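Local coordinates for protein arginase (Thermus thermophilus, PDB 2EF5) that probably hydrolyses L-arginine to L-ornithine and urea, as a member of the arginase family that binds two manganese ions in each subunit, at residues M100-V114 with L150-V163. Residues are numbered along the deposited sequence; the frame is centred on the assembly and turned at random.
Sequences MGSVAGAARGRRVGV and LTEVFRAVDPKDVV
D161 OD2 takes hydrogen bonds from R111 NE (2.9 Å) and from a water, while D161 OD1 accepts R111 NH2 at 2.8 Å through its syn lone pair. The example illustrates how the arginase α/β fold, a parallel sheet flanked by helices, places a salt bridge just ahead of two adjacent parallel strands, 113-117 and 162-167. R111, extended from CG to NE with CG anti to the backbone N (chi1 -177°), presents its guanidinium side-on, NE and NH2 each taking one carboxylate oxygen. The two planar groups are turned 46° apart, and NE meets OD2 from above the carboxylate plane. The water also accepts from D158 N, tying the carboxylate to the preceding turn. An alanine in place of D161 would probably leave the R111 guanidinium without its counter-charge and less restrained, and the water without one of its acceptors. From the same residue, the D161 carbonyl accepts V114 N at 2.8 Å, and V163 N returns a bond to V114 O: the parallel ladder begins here. Beside it, V114 CG2 packs on V157 CG2. Earlier in the chain, A104 of helix 99-107 sets its CB against A156 CB (3.9 Å) in the loop that follows helix 148-154. M100 lays CB over a face of the F154 ring in a CH-pi contact, and its chain bends at chi3, with SD oblique to the ring and 4.1 Å from L150 CD1.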
ATOM      1  N   MET A 100      16.853  27.877 -21.494  1.00 20.04           N
ATOM      2  CA  MET A 100      16.471  27.296 -22.774  1.00 20.75           C
ATOM      3  C   MET A 100      17.636  27.515 -23.730  1.00 19.94           C
ATOM      4  O   MET A 100      17.963  26.652 -24.541  1.00 20.52           O
ATOM      5  CB  MET A 100      15.211  27.969 -23.327  1.00 21.39           C
ATOM      6  CG  MET A 100      13.959  27.748 -22.495  1.00 22.08           C
ATOM      7  SD  MET A 100      12.477  28.478 -23.243  1.00 26.30           S
ATOM      8  CE  MET A 100      12.819  30.209 -23.063  1.00 23.44           C
ATOM      9  N   GLY A 101      18.258  28.681 -23.620  1.00 21.10           N
ATOM     10  CA  GLY A 101      19.390  28.998 -24.471  1.00 21.18           C
ATOM     11  C   GLY A 101      20.711  28.461 -23.946  1.00 23.27           C
ATOM     12  O   GLY A 101      21.553  28.014 -24.728  1.00 23.47           O
ATOM     13  N   SER A 102      20.904  28.487 -22.627  1.00 21.52           N
ATOM     14  CA  SER A 102      22.165  28.012 -22.065  1.00 21.20           C
ATOM     15  C   SER A 102      22.369  26.515 -22.246  1.00 20.66           C
ATOM     16  O   SER A 102      23.447  26.087 -22.669  1.00 20.84           O
ATOM     17  CB  SER A 102      22.286  28.381 -20.578  1.00 21.61           C
ATOM     18  OG  SER A 102      21.368  27.663 -19.779  1.00 23.69           O
ATOM     19  N   VAL A 103      21.346  25.719 -21.948  1.00 19.86           N
ATOM     20  CA  VAL A 103      21.461  24.272 -22.087  1.00 20.82           C
ATOM     21  C   VAL A 103      21.628  23.871 -23.548  1.00 23.90           C
ATOM     22  O   VAL A 103      22.525  23.099 -23.879  1.00 23.18           O
ATOM     23  CB  VAL A 103      20.231  23.542 -21.490  1.00 21.93           C
ATOM     24  CG1 VAL A 103      20.363  22.034 -21.697  1.00 22.33           C
ATOM     25  CG2 VAL A 103      20.125  23.848 -19.997  1.00 21.19           C
ATOM     26  N   ALA A 104      20.775  24.410 -24.416  1.00 24.61           N
ATOM     27  CA  ALA A 104      20.838  24.109 -25.843  1.00 26.83           C
ATOM     28  C   ALA A 104      22.188  24.525 -26.415  1.00 27.79           C
ATOM     29  O   ALA A 104      22.771  23.817 -27.236  1.00 28.86           O
ATOM     30  CB  ALA A 104      19.713  24.832 -26.582  1.00 26.41           C
ATOM     31  N   GLY A 105      22.685  25.675 -25.976  1.00 27.99           N
ATOM     32  CA  GLY A 105      23.960  26.161 -26.465  1.00 28.74           C
ATOM     33  C   GLY A 105      25.139  25.371 -25.927  1.00 30.37           C
ATOM     34  O   GLY A 105      26.021  24.983 -26.691  1.00 30.10           O
ATOM     35  N   ALA A 106      25.150  25.126 -24.619  1.00 30.52           N
ATOM     36  CA  ALA A 106      26.234  24.385 -23.971  1.00 31.36           C
ATOM     37  C   ALA A 106      26.277  22.908 -24.358  1.00 31.77           C
ATOM     38  O   ALA A 106      27.321  22.265 -24.248  1.00 32.21           O
ATOM     39  CB  ALA A 106      26.122  24.516 -22.442  1.00 30.14           C
ATOM     40  N   ALA A 107      25.147  22.372 -24.802  1.00 32.90           N
ATOM     41  CA  ALA A 107      25.066  20.970 -25.186  1.00 34.57           C
ATOM     42  C   ALA A 107      25.884  20.680 -26.441  1.00 36.86           C
ATOM     43  O   ALA A 107      26.357  19.558 -26.639  1.00 35.76           O
ATOM     44  CB  ALA A 107      23.615  20.574 -25.405  1.00 34.68           C
ATOM     45  N   ARG A 108      26.039  21.689 -27.291  1.00 38.26           N
ATOM     46  CA  ARG A 108      26.805  21.540 -28.523  1.00 40.81           C
ATOM     47  C   ARG A 108      26.307  20.405 -29.406  1.00 41.36           C
ATOM     48  O   ARG A 108      27.099  19.708 -30.035  1.00 43.04           O
ATOM     49  CB  ARG A 108      28.284  21.311 -28.200  1.00 42.21           C
ATOM     50  CG  ARG A 108      28.932  22.485 -27.515  1.00 44.58           C
ATOM     51  CD  ARG A 108      30.437  22.354 -27.468  1.00 47.83           C
ATOM     52  NE  ARG A 108      31.030  23.652 -27.180  1.00 51.26           N
ATOM     53  CZ  ARG A 108      30.851  24.726 -27.940  1.00 52.77           C
ATOM     54  NH1 ARG A 108      30.107  24.646 -29.034  1.00 55.55           N
ATOM     55  NH2 ARG A 108      31.390  25.883 -27.596  1.00 54.01           N
ATOM     56  N   GLY A 109      24.994  20.213 -29.446  1.00 41.53           N
ATOM     57  CA  GLY A 109      24.434  19.164 -30.277  1.00 41.20           C
ATOM     58  C   GLY A 109      24.607  17.746 -29.768  1.00 41.42           C
ATOM     59  O   GLY A 109      24.095  16.809 -30.376  1.00 41.78           O
ATOM     60  N   ARG A 110      25.319  17.572 -28.660  1.00 40.75           N
ATOM     61  CA  ARG A 110      25.517  16.235 -28.118  1.00 40.62           C
ATOM     62  C   ARG A 110      24.569  15.951 -26.959  1.00 38.51           C
ATOM     63  O   ARG A 110      23.960  16.864 -26.402  1.00 37.08           O
ATOM     64  CB  ARG A 110      26.971  16.045 -27.666  1.00 44.20           C
ATOM     65  CG  ARG A 110      27.303  14.627 -27.178  1.00 49.60           C
ATOM     66  CD  ARG A 110      26.705  13.535 -28.084  1.00 51.38           C
ATOM     67  NE  ARG A 110      27.121  13.660 -29.479  1.00 55.59           N
ATOM     68  CZ  ARG A 110      28.333  13.356 -29.935  1.00 56.13           C
ATOM     69  NH1 ARG A 110      29.261  12.902 -29.105  1.00 56.68           N
ATOM     70  NH2 ARG A 110      28.621  13.512 -31.221  1.00 56.81           N
ATOM     71  N   ARG A 111      24.444  14.676 -26.612  1.00 35.16           N
ATOM     72  CA  ARG A 111      23.575  14.244 -25.530  1.00 33.75           C
ATOM     73  C   ARG A 111      24.174  14.642 -24.183  1.00 32.59           C
ATOM     74  O   ARG A 111      25.291  14.254 -23.854  1.00 32.85           O
ATOM     75  CB  ARG A 111      23.399  12.725 -25.586  1.00 31.92           C
ATOM     76  CG  ARG A 111      22.453  12.163 -24.542  1.00 32.79           C
ATOM     77  CD  ARG A 111      22.477  10.645 -24.527  1.00 32.29           C
ATOM     78  NE  ARG A 111      21.560  10.100 -23.531  1.00 33.16           N
ATOM     79  CZ  ARG A 111      21.490   8.816 -23.197  1.00 33.90           C
ATOM     80  NH1 ARG A 111      22.290   7.929 -23.776  1.00 32.64           N
ATOM     81  NH2 ARG A 111      20.616   8.419 -22.283  1.00 32.39           N
ATOM     82  N   VAL A 112      23.430  15.418 -23.401  1.00 31.08           N
ATOM     83  CA  VAL A 112      23.914  15.848 -22.093  1.00 30.10           C
ATOM     84  C   VAL A 112      22.874  15.595 -21.014  1.00 29.29           C
ATOM     85  O   VAL A 112      21.673  15.626 -21.280  1.00 29.62           O
ATOM     86  CB  VAL A 112      24.249  17.361 -22.077  1.00 30.23           C
ATOM     87  CG1 VAL A 112      25.300  17.679 -23.137  1.00 29.06           C
ATOM     88  CG2 VAL A 112      22.979  18.175 -22.311  1.00 31.14           C
ATOM     89  N   GLY A 113      23.340  15.331 -19.799  1.00 27.76           N
ATOM     90  CA  GLY A 113      22.420  15.115 -18.699  1.00 25.99           C
ATOM     91  C   GLY A 113      22.156  16.474 -18.071  1.00 24.98           C
ATOM     92  O   GLY A 113      23.032  17.339 -18.079  1.00 23.17           O
ATOM     93  N   VAL A 114      20.955  16.678 -17.543  1.00 23.61           N
ATOM     94  CA  VAL A 114      20.616  17.954 -16.923  1.00 23.29           C
ATOM     95  C   VAL A 114      20.213  17.774 -15.466  1.00 22.55           C
ATOM     96  O   VAL A 114      19.269  17.053 -15.162  1.00 23.06           O
ATOM     97  CB  VAL A 114      19.452  18.649 -17.668  1.00 23.28           C
ATOM     98  CG1 VAL A 114      19.045  19.946 -16.936  1.00 23.15           C
ATOM     99  CG2 VAL A 114      19.863  18.951 -19.103  1.00 22.78           C
ATOM    100  N   LEU A 150       9.348  28.004 -29.200  1.00 29.83           N
ATOM    101  CA  LEU A 150      10.429  27.757 -28.264  1.00 29.32           C
ATOM    102  C   LEU A 150      11.085  26.397 -28.444  1.00 29.25           C
ATOM    103  O   LEU A 150      12.312  26.291 -28.485  1.00 29.20           O
ATOM    104  CB  LEU A 150       9.908  27.898 -26.836  1.00 27.42           C
ATOM    105  CG  LEU A 150       9.334  29.273 -26.462  1.00 27.45           C
ATOM    106  CD1 LEU A 150       8.830  29.243 -25.028  1.00 26.38           C
ATOM    107  CD2 LEU A 150      10.405  30.343 -26.625  1.00 26.90           C
ATOM    108  N   THR A 151      10.271  25.355 -28.555  1.00 30.81           N
ATOM    109  CA  THR A 151      10.799  24.010 -28.719  1.00 32.67           C
ATOM    110  C   THR A 151      11.557  23.833 -30.032  1.00 34.39           C
ATOM    111  O   THR A 151      12.527  23.076 -30.086  1.00 33.70           O
ATOM    112  CB  THR A 151       9.674  22.954 -28.648  1.00 33.22           C
ATOM    113  OG1 THR A 151       8.694  23.225 -29.658  1.00 34.31           O
ATOM    114  CG2 THR A 151       9.002  22.985 -27.273  1.00 33.57           C
ATOM    115  N   GLU A 152      11.134  24.539 -31.080  1.00 35.24           N
ATOM    116  CA  GLU A 152      11.791  24.413 -32.379  1.00 35.83           C
ATOM    117  C   GLU A 152      13.268  24.782 -32.347  1.00 34.74           C
ATOM    118  O   GLU A 152      14.063  24.229 -33.104  1.00 33.66           O
ATOM    119  CB  GLU A 152      11.077  25.261 -33.446  1.00 38.22           C
ATOM    120  CG  GLU A 152      10.966  26.741 -33.128  1.00 41.38           C
ATOM    121  CD  GLU A 152      10.335  27.533 -34.262  1.00 44.12           C
ATOM    122  OE1 GLU A 152       9.450  26.985 -34.951  1.00 44.76           O
ATOM    123  OE2 GLU A 152      10.716  28.706 -34.459  1.00 44.12           O
ATOM    124  N   VAL A 153      13.644  25.706 -31.472  1.00 32.96           N
ATOM    125  CA  VAL A 153      15.041  26.108 -31.395  1.00 31.59           C
ATOM    126  C   VAL A 153      15.735  25.782 -30.073  1.00 31.00           C
ATOM    127  O   VAL A 153      16.960  25.879 -29.981  1.00 30.50           O
ATOM    128  CB  VAL A 153      15.204  27.621 -31.663  1.00 31.96           C
ATOM    129  CG1 VAL A 153      14.852  27.935 -33.111  1.00 34.56           C
ATOM    130  CG2 VAL A 153      14.318  28.417 -30.714  1.00 30.35           C
ATOM    131  N   PHE A 154      14.975  25.390 -29.054  1.00 30.15           N
ATOM    132  CA  PHE A 154      15.587  25.085 -27.764  1.00 28.60           C
ATOM    133  C   PHE A 154      15.489  23.645 -27.268  1.00 29.67           C
ATOM    134  O   PHE A 154      16.112  23.303 -26.259  1.00 29.40           O
ATOM    135  CB  PHE A 154      15.046  26.032 -26.690  1.00 26.46           C
ATOM    136  CG  PHE A 154      15.268  27.487 -27.001  1.00 24.38           C
ATOM    137  CD1 PHE A 154      16.529  27.944 -27.351  1.00 24.45           C
ATOM    138  CD2 PHE A 154      14.209  28.391 -26.974  1.00 24.79           C
ATOM    139  CE1 PHE A 154      16.738  29.277 -27.674  1.00 24.49           C
ATOM    140  CE2 PHE A 154      14.405  29.728 -27.295  1.00 22.68           C
ATOM    141  CZ  PHE A 154      15.669  30.174 -27.645  1.00 24.49           C
ATOM    142  N   ARG A 155      14.723  22.796 -27.948  1.00 30.04           N
ATOM    143  CA  ARG A 155      14.628  21.403 -27.513  1.00 32.80           C
ATOM    144  C   ARG A 155      16.074  20.914 -27.509  1.00 32.72           C
ATOM    145  O   ARG A 155      16.790  21.092 -28.496  1.00 31.95           O
ATOM    146  CB  ARG A 155      13.788  20.575 -28.496  1.00 36.06           C
ATOM    147  CG  ARG A 155      13.550  19.131 -28.052  1.00 41.49           C
ATOM    148  CD  ARG A 155      12.526  18.422 -28.938  1.00 45.97           C
ATOM    149  NE  ARG A 155      13.003  18.220 -30.306  1.00 51.85           N
ATOM    150  CZ  ARG A 155      13.920  17.324 -30.658  1.00 55.50           C
ATOM    151  NH1 ARG A 155      14.467  16.537 -29.742  1.00 56.45           N
ATOM    152  NH2 ARG A 155      14.291  17.216 -31.930  1.00 56.53           N
ATOM    153  N   ALA A 156      16.524  20.316 -26.410  1.00 32.10           N
ATOM    154  CA  ALA A 156      17.911  19.872 -26.370  1.00 31.41           C
ATOM    155  C   ALA A 156      18.224  18.708 -25.442  1.00 31.66           C
ATOM    156  O   ALA A 156      19.368  18.262 -25.379  1.00 31.18           O
ATOM    157  CB  ALA A 156      18.816  21.056 -26.032  1.00 30.68           C
ATOM    158  N   VAL A 157      17.232  18.206 -24.721  1.00 30.06           N
ATOM    159  CA  VAL A 157      17.493  17.089 -23.826  1.00 28.90           C
ATOM    160  C   VAL A 157      16.341  16.101 -23.789  1.00 29.15           C
ATOM    161  O   VAL A 157      15.180  16.482 -23.935  1.00 30.59           O
ATOM    162  CB  VAL A 157      17.757  17.573 -22.384  1.00 27.73           C
ATOM    163  CG1 VAL A 157      16.484  18.144 -21.788  1.00 24.23           C
ATOM    164  CG2 VAL A 157      18.278  16.422 -21.527  1.00 27.79           C
ATOM    165  N   ASP A 158      16.669  14.828 -23.606  1.00 28.57           N
ATOM    166  CA  ASP A 158      15.652  13.793 -23.518  1.00 29.96           C
ATOM    167  C   ASP A 158      15.191  13.790 -22.065  1.00 28.78           C
ATOM    168  O   ASP A 158      16.016  13.809 -21.156  1.00 28.65           O
ATOM    169  CB  ASP A 158      16.249  12.429 -23.872  1.00 32.71           C
ATOM    170  CG  ASP A 158      15.203  11.327 -23.927  1.00 36.21           C
ATOM    171  OD1 ASP A 158      14.477  11.128 -22.930  1.00 35.58           O
ATOM    172  OD2 ASP A 158      15.107  10.655 -24.977  1.00 42.02           O
ATOM    173  N   PRO A 159      13.872  13.767 -21.831  1.00 28.92           N
ATOM    174  CA  PRO A 159      13.314  13.763 -20.474  1.00 29.63           C
ATOM    175  C   PRO A 159      13.979  12.744 -19.556  1.00 31.16           C
ATOM    176  O   PRO A 159      14.046  12.938 -18.342  1.00 30.88           O
ATOM    177  CB  PRO A 159      11.838  13.443 -20.710  1.00 30.25           C
ATOM    178  CG  PRO A 159      11.572  14.061 -22.041  1.00 28.55           C
ATOM    179  CD  PRO A 159      12.800  13.673 -22.838  1.00 29.47           C
ATOM    180  N   LYS A 160      14.471  11.656 -20.139  1.00 32.05           N
ATOM    181  CA  LYS A 160      15.108  10.607 -19.359  1.00 33.09           C
ATOM    182  C   LYS A 160      16.520  10.955 -18.915  1.00 30.74           C
ATOM    183  O   LYS A 160      17.102  10.249 -18.092  1.00 29.84           O
ATOM    184  CB  LYS A 160      15.103   9.290 -20.147  1.00 36.94           C
ATOM    185  CG  LYS A 160      13.688   8.768 -20.415  1.00 42.07           C
ATOM    186  CD  LYS A 160      13.690   7.384 -21.056  1.00 45.60           C
ATOM    187  CE  LYS A 160      12.270   6.846 -21.180  1.00 46.31           C
ATOM    188  NZ  LYS A 160      12.237   5.465 -21.747  1.00 48.87           N
ATOM    189  N   ASP A 161      17.073  12.037 -19.457  1.00 28.61           N
ATOM    190  CA  ASP A 161      18.412  12.466 -19.078  1.00 27.23           C
ATOM    191  C   ASP A 161      18.307  13.714 -18.202  1.00 26.35           C
ATOM    192  O   ASP A 161      19.243  14.508 -18.112  1.00 24.29           O
ATOM    193  CB  ASP A 161      19.264  12.764 -20.313  1.00 28.55           C
ATOM    194  CG  ASP A 161      19.465  11.542 -21.194  1.00 31.30           C
ATOM    195  OD1 ASP A 161      19.667  10.444 -20.640  1.00 31.86           O
ATOM    196  OD2 ASP A 161      19.438  11.682 -22.437  1.00 32.72           O
ATOM    197  N   VAL A 162      17.153  13.872 -17.557  1.00 25.54           N
ATOM    198  CA  VAL A 162      16.902  15.010 -16.677  1.00 25.64           C
ATOM    199  C   VAL A 162      16.614  14.537 -15.254  1.00 25.98           C
ATOM    200  O   VAL A 162      15.922  13.546 -15.046  1.00 25.54           O
ATOM    201  CB  VAL A 162      15.688  15.849 -17.151  1.00 25.88           C
ATOM    202  CG1 VAL A 162      15.348  16.929 -16.104  1.00 24.44           C
ATOM    203  CG2 VAL A 162      15.991  16.501 -18.501  1.00 26.23           C
ATOM    204  N   VAL A 163      17.163  15.243 -14.274  1.00 24.19           N
ATOM    205  CA  VAL A 163      16.926  14.913 -12.873  1.00 22.74           C
ATOM    206  C   VAL A 163      16.682  16.218 -12.130  1.00 22.27           C
ATOM    207  O   VAL A 163      17.461  17.158 -12.254  1.00 22.68           O
ATOM    208  CB  VAL A 163      18.136  14.184 -12.216  1.00 23.19           C
ATOM    209  CG1 VAL A 163      17.815  13.861 -10.767  1.00 23.70           C
ATOM    210  CG2 VAL A 163      18.461  12.889 -12.964  1.00 20.21           C
TER
HETATM  211  O   HOH W   1      19.435  14.115 -23.459  1.00 33.22           O